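Side-chain contacts in HIAXHD3 (Humicola insolens, PDB 3ZXK), which is a family 43 arabinofuranosidase that removes arabinose side chains, probably from arabinoxylan, and into which endo-xylanase activity has been engineered: residues Y204-R209 and G250-A255; E229-V234 and R281-G286. All coordinates share one frame; numbering follows the deposited sequence.

Contact 1 of 2, residues Y204-R209 and G250-A255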
# COMPACT_ATOMS: atom_id res chain seq x y z
N TYR A 204 -3.93 -26.31 -2.20
CA TYR A 204 -4.95 -25.37 -2.63
C TYR A 204 -4.30 -24.15 -3.26
O TYR A 204 -3.24 -23.66 -2.81
CB TYR A 204 -5.81 -24.93 -1.44
CG TYR A 204 -6.61 -26.05 -0.79
CD1 TYR A 204 -6.02 -26.89 0.13
CD2 TYR A 204 -7.96 -26.27 -1.11
CE1 TYR A 204 -6.72 -27.92 0.73
CE2 TYR A 204 -8.69 -27.29 -0.49
CZ TYR A 204 -8.04 -28.14 0.40
OH TYR A 204 -8.70 -29.16 1.04
N ILE A 205 -4.98 -23.60 -4.25
CA ILE A 205 -4.58 -22.31 -4.81
C ILE A 205 -5.83 -21.46 -4.87
O ILE A 205 -6.86 -21.90 -5.37
CB ILE A 205 -3.95 -22.44 -6.23
CG1 ILE A 205 -2.68 -23.31 -6.19
CG2 ILE A 205 -3.64 -21.06 -6.79
CD1 ILE A 205 -2.17 -23.74 -7.55
N LEU A 206 -5.76 -20.25 -4.33
CA LEU A 206 -6.84 -19.29 -4.48
C LEU A 206 -6.53 -18.39 -5.66
O LEU A 206 -5.41 -17.89 -5.78
CB LEU A 206 -6.97 -18.43 -3.22
CG LEU A 206 -8.18 -18.74 -2.35
CD1 LEU A 206 -8.04 -20.14 -1.74
CD2 LEU A 206 -8.33 -17.65 -1.28
N VAL A 207 -7.53 -18.18 -6.52
CA VAL A 207 -7.39 -17.26 -7.65
C VAL A 207 -8.60 -16.34 -7.74
O VAL A 207 -9.67 -16.69 -7.25
CB VAL A 207 -7.19 -18.01 -9.01
CG1 VAL A 207 -5.96 -18.90 -9.00
CG2 VAL A 207 -8.42 -18.89 -9.36
N THR A 208 -8.41 -15.19 -8.36
CA THR A 208 -9.50 -14.26 -8.62
C THR A 208 -9.85 -14.23 -10.09
O THR A 208 -8.96 -14.34 -10.95
CB THR A 208 -9.18 -12.81 -8.12
OG1 THR A 208 -10.33 -11.96 -8.27
CG2 THR A 208 -8.03 -12.18 -8.89
N ARG A 209 -11.15 -14.06 -10.36
CA ARG A 209 -11.61 -13.63 -11.67
C ARG A 209 -11.83 -12.10 -11.58
O ARG A 209 -12.76 -11.64 -10.91
CB ARG A 209 -12.90 -14.34 -12.06
CG ARG A 209 -13.38 -13.89 -13.43
CD ARG A 209 -14.76 -14.40 -13.77
NE ARG A 209 -15.80 -13.82 -12.93
CZ ARG A 209 -17.08 -14.18 -12.98
NH1 ARG A 209 -17.45 -15.12 -13.84
NH2 ARG A 209 -17.97 -13.61 -12.19
N GLY A 250 -7.03 -11.48 -2.39
CA GLY A 250 -6.71 -11.74 -0.97
C GLY A 250 -6.30 -13.19 -0.74
O GLY A 250 -5.86 -13.89 -1.66
N GLY A 251 -6.47 -13.66 0.49
CA GLY A 251 -6.03 -15.02 0.82
C GLY A 251 -6.69 -15.51 2.07
O GLY A 251 -7.50 -14.81 2.70
N ILE A 252 -6.34 -16.74 2.43
CA ILE A 252 -6.95 -17.36 3.60
C ILE A 252 -5.88 -17.67 4.64
O ILE A 252 -4.71 -17.84 4.30
CB ILE A 252 -7.76 -18.63 3.24
CG1 ILE A 252 -6.89 -19.70 2.58
CG2 ILE A 252 -8.96 -18.23 2.35
CD1 ILE A 252 -7.55 -21.06 2.48
N VAL A 253 -6.28 -17.74 5.91
CA VAL A 253 -5.33 -17.88 7.00
C VAL A 253 -6.02 -18.53 8.19
O VAL A 253 -7.23 -18.32 8.41
CB VAL A 253 -4.68 -16.54 7.37
CG1 VAL A 253 -5.72 -15.49 7.85
CG2 VAL A 253 -3.59 -16.75 8.42
N ASP A 254 -5.26 -19.34 8.93
CA ASP A 254 -5.75 -20.05 10.10
C ASP A 254 -5.42 -19.24 11.35
O ASP A 254 -4.32 -18.71 11.48
CB ASP A 254 -5.10 -21.44 10.21
CG ASP A 254 -3.55 -21.43 10.15
OD1 ASP A 254 -2.97 -20.90 9.16
OD2 ASP A 254 -2.91 -22.04 11.03
N ALA A 255 -6.38 -19.14 12.26
CA ALA A 255 -6.12 -18.57 13.59
C ALA A 255 -5.54 -19.65 14.51
O ALA A 255 -5.57 -20.85 14.18
CB ALA A 255 -7.39 -17.96 14.17

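Contact 2 of 2, residues E229-V234 and R281-G286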
# COMPACT_ATOMS: atom_id res chain seq x y z
N GLU A 229 -8.66 -28.68 -9.77
CA GLU A 229 -10.09 -28.44 -10.04
C GLU A 229 -10.59 -27.29 -9.17
O GLU A 229 -9.98 -26.99 -8.14
CB GLU A 229 -10.91 -29.70 -9.78
CG GLU A 229 -10.97 -30.12 -8.33
CD GLU A 229 -11.81 -31.35 -8.12
OE1 GLU A 229 -12.69 -31.60 -8.96
OE2 GLU A 229 -11.57 -32.07 -7.14
N ALA A 230 -11.68 -26.64 -9.58
CA ALA A 230 -12.14 -25.40 -8.93
C ALA A 230 -13.53 -25.52 -8.31
O ALA A 230 -14.36 -26.32 -8.77
CB ALA A 230 -12.15 -24.25 -9.93
N ARG A 231 -13.76 -24.72 -7.26
CA ARG A 231 -15.09 -24.37 -6.78
C ARG A 231 -15.11 -22.87 -6.57
O ARG A 231 -14.09 -22.26 -6.36
CB ARG A 231 -15.40 -25.02 -5.43
CG ARG A 231 -15.63 -26.52 -5.49
CD ARG A 231 -16.30 -27.02 -4.22
NE ARG A 231 -16.48 -28.46 -4.29
CZ ARG A 231 -17.07 -29.19 -3.35
NH1 ARG A 231 -17.54 -28.61 -2.26
NH2 ARG A 231 -17.17 -30.51 -3.50
N THR A 232 -16.30 -22.28 -6.59
CA THR A 232 -16.44 -20.86 -6.28
C THR A 232 -16.28 -20.63 -4.78
O THR A 232 -16.85 -21.37 -3.96
CB THR A 232 -17.79 -20.38 -6.78
OG1 THR A 232 -17.81 -20.51 -8.21
CG2 THR A 232 -18.04 -18.91 -6.37
N LEU A 233 -15.50 -19.64 -4.41
CA LEU A 233 -15.48 -19.19 -3.01
C LEU A 233 -16.44 -18.00 -2.84
O LEU A 233 -17.29 -17.99 -1.94
CB LEU A 233 -14.04 -18.83 -2.60
CG LEU A 233 -13.79 -18.50 -1.13
CD1 LEU A 233 -14.17 -19.66 -0.22
CD2 LEU A 233 -12.34 -18.11 -0.96
N VAL A 234 -16.29 -16.99 -3.69
CA VAL A 234 -17.30 -15.93 -3.76
C VAL A 234 -17.48 -15.55 -5.21
O VAL A 234 -16.53 -15.58 -6.01
CB VAL A 234 -16.96 -14.65 -2.96
CG1 VAL A 234 -16.93 -14.90 -1.46
CG2 VAL A 234 -15.70 -13.97 -3.50
N ARG A 281 -15.92 -21.97 6.75
CA ARG A 281 -16.16 -23.32 7.24
C ARG A 281 -15.59 -24.29 6.20
O ARG A 281 -15.38 -23.92 5.05
CB ARG A 281 -17.67 -23.58 7.45
CG ARG A 281 -18.48 -23.42 6.19
CD ARG A 281 -19.97 -23.69 6.39
NE ARG A 281 -20.65 -23.40 5.13
CZ ARG A 281 -21.39 -22.32 4.90
NH1 ARG A 281 -21.61 -21.43 5.87
NH2 ARG A 281 -21.95 -22.15 3.71
N TRP A 282 -15.29 -25.50 6.62
CA TRP A 282 -14.83 -26.52 5.71
C TRP A 282 -15.92 -27.53 5.49
O TRP A 282 -16.56 -27.96 6.45
CB TRP A 282 -13.58 -27.18 6.27
CG TRP A 282 -12.39 -26.25 6.17
CD1 TRP A 282 -12.00 -25.25 7.06
CD2 TRP A 282 -11.47 -26.16 5.05
NE1 TRP A 282 -10.88 -24.60 6.60
CE2 TRP A 282 -10.51 -25.10 5.39
CE3 TRP A 282 -11.32 -26.87 3.86
CZ2 TRP A 282 -9.47 -24.76 4.54
CZ3 TRP A 282 -10.27 -26.51 3.01
CH2 TRP A 282 -9.36 -25.49 3.36
N THR A 283 -16.14 -27.90 4.24
CA THR A 283 -17.07 -28.97 3.94
C THR A 283 -16.49 -30.32 4.37
O THR A 283 -15.28 -30.46 4.59
CB THR A 283 -17.45 -29.05 2.44
OG1 THR A 283 -16.31 -29.46 1.69
CG2 THR A 283 -17.95 -27.70 1.94
N ALA A 284 -17.37 -31.30 4.52
CA ALA A 284 -16.92 -32.65 4.83
C ALA A 284 -16.05 -33.18 3.69
O ALA A 284 -15.14 -33.95 3.95
CB ALA A 284 -18.11 -33.57 5.07
N ASP A 285 -16.33 -32.77 2.44
CA ASP A 285 -15.51 -33.23 1.32
C ASP A 285 -14.21 -32.41 1.08
O ASP A 285 -13.53 -32.61 0.07
CB ASP A 285 -16.32 -33.52 0.02
CG ASP A 285 -17.02 -32.30 -0.55
OD1 ASP A 285 -16.86 -31.18 -0.02
OD2 ASP A 285 -17.75 -32.49 -1.57
N GLY A 286 -13.88 -31.50 2.00
CA GLY A 286 -12.56 -30.85 2.01
C GLY A 286 -12.43 -29.55 1.24
O GLY A 286 -11.35 -29.25 0.72
O HOH W 1 -19.78 -30.75 -1.10

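Contact 1 of 2, residues Y204-R209 and G250-A255
Two torsions set how Leu206 and Ile252 meet. Ile252 sets CG1 between its backbone N and carbonyl carbon, at a chi1 of 60°. This leaves CG2 beside the backbone N, anti to the carbonyl carbon, on the side where Leu206 arrives. Leu206 leaves its strand toward Ile252, and with chi1 at -107°, off a staggered value, CD2 lies nearest.

The touching is done by methyl groups. Leu206 CD2 lies 3.7 Å from Ile252 CG2, and the two side chains cross at a slant. The same CD2 also reaches the backbone, 4.1 Å from Gly251 CA. The other branch is looser, with Leu206 CD1 4.3 Å from Ile252 CD1. Gly251 has no side chain, and Leu206 lies against its bare main chain.

No hydrogen bond joins the two segments. The nearest CA atoms, those of Leu206 and Gly251, are 6.9 Å apart, so the strands are not paired in one sheet. This is apolar packing between two sheets, and all three touching residues are buried. Apolar packing of this kind between neighbouring blades is a regular feature of the five-bladed beta-propeller of family 43. The interface is modest, 135 Å² over both sides.

The side chain of Leu206 is about 13 Å from the bound arabinofuranose, so it does not line the sugar site. Thr208 packs on His248 and Gln249 of the glycan pocket, which directly precede strand 250-254. Tyr262 of strand 260-267 touches both Leu206 and Ile252, while from strand 192-199 Ile199 packs on Ile252 and Ile252 N is hydrogen-bonded to Tyr197 OH. Strand 202-209 is itself flanked by strands 192-199 and 213-219.

Contact 2 of 2, residues E229-V234 and R281-G286
Arg231 and Asp285 form a salt bridge between two neighbouring blades of the five-bladed beta-propeller, at the protein surface. Arg231 stands on strand 228-232. Asp285 belongs to the type I beta turn Thr283-Gly286, which follows strand 273-282.

The two charged groups do not lie flat against each other. Their planes are 66° apart, and the side chains cross rather than run alongside. Arg231 NH2 donates to Asp285 OD2 over 2.8 Å, with an N-H...O angle of 155°. The oxygen sits at the edge of the guanidinium, near its plane. Seen from the aspartate, however, the donor stands above the carboxylate, 43° out of its plane. The pairing is thus one-pronged: Arg231 NH1 remains 3.5 Å from Asp285 OD1.

The Arg231 chain is extended from CG to NE, which carries the guanidinium across to the turn. There it also makes a cation-pi contact with Trp287. With an alanine here, the Asp285 carboxylate would probably lose its charged mate, and Trp287 its cation.

Within the turn, Thr283 OG1 lies 2.5 Å from Asp285 OD1, a hydrogen bond so short that its exact length is doubtful. The same hydroxyl oxygen accepts from Trp287 N. Gly286 N closes the turn on Thr283 O at 3.1 Å. Both Arg231 and Asp285 touch a crystal neighbour. A water bridges the pair, giving its hydrogen to Asp285 OD2 at 2.7 Å and accepting weakly from Arg231 NH1 at 3.3 Å.

Both contacts join the same two sheets, 192-235 and 250-290, which are adjacent blades of the propeller. Their centres are 12 Å apart. Contact 1 is buried between the blades, and contact 2 lies further out, at the surface. The segments alternate along the chain: 204-209, 229-234, 250-255, then 281-286. Each contact therefore takes one segment from the earlier blade and one from the later. The two also meet directly. Tyr204 OH probably hydrogen-bonds to Gly286 O at 2.7 Å, and Leu206 CD2 packs 4.0 Å from Leu233 CD2. Between these blades, contact 1 is apolar and buried, while contact 2 adds a charged pair at the surface.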